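Local coordinates for TRNA threonylcarbamoyladenosine dehydratase (Escherichia coli, PDB 4D79), which catalyses the ATP-dependent dehydration of threonylcarbamoyladenosine at position 37 of tRNAs to its cyclic form and can accept sulfur from the cysteine desulfurase CsdA, at residues Y20-K23 with A24-L27. Residues are numbered along the deposited sequence; the frame is centred on the assembly and turned at random.
Sequences YGEK and ALQL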
loop_
_atom_site.group_PDB
_atom_site.type_symbol
_atom_site.label_atom_id
_atom_site.label_comp_id
_atom_site.label_asym_id
_atom_site.label_seq_id
_atom_site.Cartn_x
_atom_site.Cartn_y
_atom_site.Cartn_z
ATOM N N TYR B 20 -14.096 6.954 10.027
ATOM C CA TYR B 20 -13.640 8.266 10.486
ATOM C C TYR B 20 -14.755 9.140 11.034
ATOM O O TYR B 20 -14.467 10.134 11.707
ATOM C CB TYR B 20 -12.959 9.008 9.340
ATOM C CG TYR B 20 -11.714 8.330 8.798
ATOM C CD1 TYR B 20 -10.490 8.479 9.425
ATOM C CD2 TYR B 20 -11.780 7.590 7.618
ATOM C CE1 TYR B 20 -9.349 7.882 8.898
ATOM C CE2 TYR B 20 -10.696 7.004 7.097
ATOM C CZ TYR B 20 -9.471 7.144 7.735
ATOM O OH TYR B 20 -8.392 6.525 7.176
ATOM N N GLY B 21 -16.009 8.814 10.739
ATOM C CA GLY B 21 -17.125 9.601 11.214
ATOM C C GLY B 21 -17.736 10.436 10.099
ATOM O O GLY B 21 -17.110 10.722 9.087
ATOM N N GLU B 22 -18.986 10.856 10.325
ATOM C CA GLU B 22 -19.713 11.665 9.344
ATOM C C GLU B 22 -19.047 13.019 9.128
ATOM O O GLU B 22 -18.960 13.494 7.995
ATOM C CB GLU B 22 -21.173 11.883 9.776
ATOM C CG GLU B 22 -21.988 10.600 9.947
ATOM C CD GLU B 22 -22.175 9.814 8.659
ATOM O OE1 GLU B 22 -21.736 10.282 7.589
ATOM O OE2 GLU B 22 -22.782 8.724 8.713
ATOM N N LYS B 23 -18.612 13.679 10.207
ATOM C CA LYS B 23 -17.993 14.993 10.054
ATOM C C LYS B 23 -16.748 14.892 9.192
ATOM O O LYS B 23 -16.506 15.735 8.319
ATOM C CB LYS B 23 -17.682 15.572 11.431
ATOM C CG LYS B 23 -17.270 17.040 11.414
ATOM C CD LYS B 23 -17.308 17.632 12.819
ATOM C CE LYS B 23 -17.052 19.136 12.813
ATOM N NZ LYS B 23 -15.645 19.474 12.451
ATOM N N ALA B 24 -15.953 13.839 9.409
ATOM C CA ALA B 24 -14.779 13.612 8.598
ATOM C C ALA B 24 -15.141 13.395 7.130
ATOM O O ALA B 24 -14.403 13.832 6.241
ATOM C CB ALA B 24 -14.012 12.420 9.149
ATOM N N LEU B 25 -16.216 12.657 6.846
ATOM C CA LEU B 25 -16.562 12.441 5.441
ATOM C C LEU B 25 -16.733 13.779 4.718
ATOM O O LEU B 25 -16.286 13.949 3.579
ATOM C CB LEU B 25 -17.831 11.599 5.323
ATOM C CG LEU B 25 -18.185 11.152 3.896
ATOM C CD1 LEU B 25 -17.258 10.025 3.407
ATOM C CD2 LEU B 25 -19.658 10.698 3.803
ATOM N N GLN B 26 -17.412 14.714 5.348
ATOM C CA GLN B 26 -17.604 16.025 4.738
ATOM C C GLN B 26 -16.298 16.818 4.706
ATOM O O GLN B 26 -16.010 17.507 3.720
ATOM C CB GLN B 26 -18.700 16.804 5.474
ATOM C CG GLN B 26 -18.979 18.147 4.843
ATOM C CD GLN B 26 -19.669 18.060 3.515
ATOM O OE1 GLN B 26 -20.861 17.726 3.423
ATOM N NE2 GLN B 26 -18.912 18.268 2.465
ATOM N N LEU B 27 -15.492 16.724 5.766
ATOM C CA LEU B 27 -14.188 17.392 5.766
ATOM C C LEU B 27 -13.348 16.935 4.583
ATOM O O LEU B 27 -12.705 17.750 3.916
ATOM C CB LEU B 27 -13.443 17.097 7.074
ATOM C CG LEU B 27 -12.060 17.726 7.258
ATOM C CD1 LEU B 27 -12.177 19.253 7.434
ATOM C CD2 LEU B 27 -11.373 17.089 8.455
HETATM O O HOH W 1 -15.739 12.615 12.042
#
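Tyr-20 holds CG opposite its carbonyl carbon (chi1 -62°), which sends the ring away from Ala-24 and leaves the stem of the side chain to make the contact: CB of Tyr-20 lies 3.6 Å from CB of Ala-24. The same methyl also packs on backbone oxygen, with Ala-24 CB 3.5 Å from Tyr-20 O. Between the two residues the chain turns sharply at Gly-21, which ends helix 7-20 with a positive phi (106°) and at the same time is the N-cap residue of helix 22-29. At those backbone angles a side chain would collide with Tyr-20 O, which explains the glycine. A water bridges the junction, donating to Tyr-20 O at 2.8 Å and accepting from Ala-24 N at 2.9 Å. Regular i to i+4 bonding starts at once: Leu-25 N reaches Gly-21 O at 3.1 Å, Gln-26 N makes a weak bond to Glu-22 O, and Leu-27 N meets Lys-23 O at 2.9 Å. The contact is a tight junction between helix 7-20 and helix 22-29, with Gly-21 as the hinge residue. Leu-25 is buried against Phe-13, Thr-16 and Ala-17 of helix 7-20, the Tyr-20 ring packs edge-to-face with Phe-28, and Tyr-20 also packs on Met-243 of the second subunit, while helix 22-29, which leads into strand 32-36, lays Ala-24 and Leu-27 on Met-261 of helix 242-266.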